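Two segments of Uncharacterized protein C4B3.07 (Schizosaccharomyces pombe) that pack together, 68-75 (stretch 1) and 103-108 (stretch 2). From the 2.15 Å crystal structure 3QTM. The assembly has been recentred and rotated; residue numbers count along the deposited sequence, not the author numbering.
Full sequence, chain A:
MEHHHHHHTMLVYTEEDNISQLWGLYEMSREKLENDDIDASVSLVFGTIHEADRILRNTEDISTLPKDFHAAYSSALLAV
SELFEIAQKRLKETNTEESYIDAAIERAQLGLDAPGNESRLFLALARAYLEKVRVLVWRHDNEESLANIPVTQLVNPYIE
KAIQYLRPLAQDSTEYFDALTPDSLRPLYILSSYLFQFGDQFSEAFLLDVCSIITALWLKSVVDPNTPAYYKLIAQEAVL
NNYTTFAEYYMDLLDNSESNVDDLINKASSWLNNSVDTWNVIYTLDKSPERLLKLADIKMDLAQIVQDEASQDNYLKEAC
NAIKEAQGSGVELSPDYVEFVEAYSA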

# COMPACT_ATOMS: atom_id res chain seq x y z
N ASP A 68 -9.49 -5.32 19.21
CA ASP A 68 -10.11 -5.77 17.96
C ASP A 68 -11.49 -5.17 17.73
O ASP A 68 -11.90 -4.99 16.59
N PHE A 69 -12.21 -4.87 18.80
CA PHE A 69 -13.48 -4.16 18.65
C PHE A 69 -13.25 -2.76 18.07
O PHE A 69 -13.90 -2.36 17.10
N HIS A 70 -12.32 -2.00 18.66
CA HIS A 70 -12.10 -0.63 18.18
C HIS A 70 -11.48 -0.63 16.78
O HIS A 70 -11.71 0.29 16.00
N ALA A 71 -10.69 -1.67 16.47
CA ALA A 71 -10.10 -1.82 15.14
C ALA A 71 -11.17 -1.99 14.08
O ALA A 71 -11.09 -1.38 13.02
N ALA A 72 -12.18 -2.84 14.34
CA ALA A 72 -13.25 -3.06 13.37
C ALA A 72 -14.08 -1.80 13.19
O ALA A 72 -14.47 -1.45 12.08
N TYR A 73 -14.38 -1.13 14.30
CA TYR A 73 -15.18 0.07 14.28
C TYR A 73 -14.42 1.18 13.51
O TYR A 73 -14.98 1.87 12.65
N SER A 74 -13.13 1.33 13.80
CA SER A 74 -12.30 2.29 13.09
C SER A 74 -12.29 2.00 11.59
O SER A 74 -12.42 2.91 10.79
N SER A 75 -12.15 0.72 11.23
CA SER A 75 -12.13 0.32 9.82
C SER A 75 -13.43 0.65 9.08
O SER A 75 -13.39 1.06 7.92
N ALA A 103 -12.65 10.51 12.57
CA ALA A 103 -13.35 9.58 13.46
C ALA A 103 -12.66 8.21 13.51
O ALA A 103 -12.49 7.64 14.58
N ALA A 104 -12.26 7.70 12.34
CA ALA A 104 -11.51 6.44 12.27
C ALA A 104 -10.26 6.48 13.14
O ALA A 104 -9.96 5.50 13.85
N ILE A 105 -9.52 7.58 13.06
CA ILE A 105 -8.34 7.81 13.89
C ILE A 105 -8.71 7.83 15.39
O ILE A 105 -8.10 7.14 16.19
N GLU A 106 -9.69 8.63 15.76
CA GLU A 106 -10.06 8.76 17.17
C GLU A 106 -10.58 7.43 17.73
O GLU A 106 -10.23 7.03 18.86
N ARG A 107 -11.41 6.74 16.94
CA ARG A 107 -11.95 5.44 17.36
C ARG A 107 -10.81 4.46 17.60
O ARG A 107 -10.79 3.75 18.59
N ALA A 108 -9.85 4.42 16.68
CA ALA A 108 -8.73 3.51 16.82
C ALA A 108 -7.83 3.89 18.01
O ALA A 108 -7.33 3.02 18.73

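Two helical segments run antiparallel here, their N-to-C directions 178° apart and their axes approaching to 8.1 Å. That spacing is tight, and the side chains at this contact show how it is filled: small residues where the backbones come nearest, and one long residue, Arg-107, laid along the partner helix. The 337 Å² buried between the stretches is a modest area, and Arg-107 and Ser-74 supply more of it than any other residues.

Ala-103 opens stretch 2 without taking part. Its CA-to-CB bond points sideways, and its methyl remains well beyond contact distance of the other helix.

Ala-104 marks the point of closest register, its CA lying 4.3 Å from the CA of Ser-74. The Ala-104 methyl points sideways, and the CA-to-CB bond of Ser-74 points toward stretch 2. With chi1 at 175° (t), Ser-74 donates a hydrogen bond from its OG to the carbonyl O of Ala-104, at a short 2.6 Å. That same carbonyl O of Ala-104 also accepts the helical hydrogen bond from the N of Ala-108 at 3.0 Å, so the serine adds a second donor to an oxygen already in use within its own helix. The rule to read is compact: here, with the CA atoms of Ser-74 and Ala-104 4.3 Å apart, a small polar side chain ties one helix directly to the main chain of the other.

Ile-105 and Glu-106 both turn away. Ile-105 (m, t) is nonetheless buried, whereas Glu-106 is exposed, so facing away from this partner means different surroundings for each.

Arg-107 is the centrepiece. It points toward stretch 1 and sits as a knob among Phe-69, His-70, Tyr-73 and Ser-74, with chi1 t and then p at both chi2 and chi3, a bent path that brings the chain back along the neighbouring helix. Its aliphatic part packs first: CG of Arg-107 lies 3.5 Å from the backbone N of Ser-74 and 4.0 Å from CB of Ser-74. Farther out, the guanidinium is held by contacts of different kinds. NH1 of Arg-107 donates a hydrogen bond to ND1 of His-70 at 3.0 Å, with an N-H...acceptor angle of 151°, and the two groups meet edge to edge. The imidazole, set by chi1 m and chi2 of -83°, thus offers ND1 as an acceptor. Tyr-73, pointing toward stretch 2 with chi1 t, covers one guanidinium face, its CD1 3.5 Å from NE of Arg-107; its hydroxyl is satisfied elsewhere in the structure. Phe-69 starts sideways, but with its t rotamer the ring edge comes nearer, with CE2 of Phe-69 4.2 Å from NH1 of Arg-107.

Ala-108 closes the stretch with another sideways methyl, whose CB lies 3.4 Å from OG of Ser-74. Ala-104 and Ala-108, one turn apart, therefore both border the serine hydroxyl. In stretch 1, Ala-71, Ala-72 and Ser-75 point away, and the OG of Ser-75 donates a hydrogen bond to the O of Ala-71 at 3.0 Å.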

# COMPACT_ATOMS: atom_id res chain seq x y z
CB ASP A 68 -10.24 -7.30 17.92
CG ASP A 68 -8.92 -7.99 17.62
OD1 ASP A 68 -7.94 -7.28 17.29
OD2 ASP A 68 -8.87 -9.24 17.72
CB PHE A 69 -14.24 -4.05 19.98
CG PHE A 69 -15.37 -3.02 19.94
CD1 PHE A 69 -16.61 -3.34 19.43
CD2 PHE A 69 -15.16 -1.73 20.39
CE1 PHE A 69 -17.63 -2.40 19.37
CE2 PHE A 69 -16.18 -0.78 20.35
CZ PHE A 69 -17.41 -1.11 19.83
CB HIS A 70 -11.22 0.16 19.15
CG HIS A 70 -11.74 0.19 20.55
ND1 HIS A 70 -12.71 1.08 20.96
CD2 HIS A 70 -11.43 -0.56 21.64
CE1 HIS A 70 -12.99 0.87 22.23
NE2 HIS A 70 -12.22 -0.11 22.67
CB ALA A 71 -9.13 -2.99 15.12
CB ALA A 72 -14.14 -4.21 13.80
CB TYR A 73 -15.46 0.49 15.72
CG TYR A 73 -16.56 1.48 15.91
CD1 TYR A 73 -17.09 1.72 17.17
CD2 TYR A 73 -17.08 2.19 14.83
CE1 TYR A 73 -18.10 2.65 17.36
CE2 TYR A 73 -18.11 3.13 15.00
CZ TYR A 73 -18.61 3.35 16.28
OH TYR A 73 -19.62 4.28 16.48
CB SER A 74 -10.87 2.27 13.62
OG SER A 74 -10.05 3.12 12.86
CB SER A 75 -11.85 -1.17 9.67
OG SER A 75 -10.53 -1.45 10.08
CB ALA A 103 -14.81 9.44 13.07
CB ALA A 104 -11.12 6.12 10.82
CB ILE A 105 -7.65 9.16 13.54
CG1 ILE A 105 -7.02 9.10 12.14
CG2 ILE A 105 -6.64 9.54 14.64
CD1 ILE A 105 -6.42 10.44 11.64
CB GLU A 106 -11.09 9.86 17.35
CG GLU A 106 -10.65 11.23 16.85
CD GLU A 106 -9.77 11.95 17.85
OE1 GLU A 106 -9.68 11.48 19.00
OE2 GLU A 106 -9.16 12.97 17.49
CB ARG A 107 -12.93 4.90 16.32
CG ARG A 107 -13.35 3.43 16.55
CD ARG A 107 -13.74 3.14 18.00
NE ARG A 107 -14.81 4.03 18.46
CZ ARG A 107 -15.31 4.04 19.70
NH1 ARG A 107 -14.87 3.19 20.62
NH2 ARG A 107 -16.26 4.89 20.01
CB ALA A 108 -7.93 3.42 15.50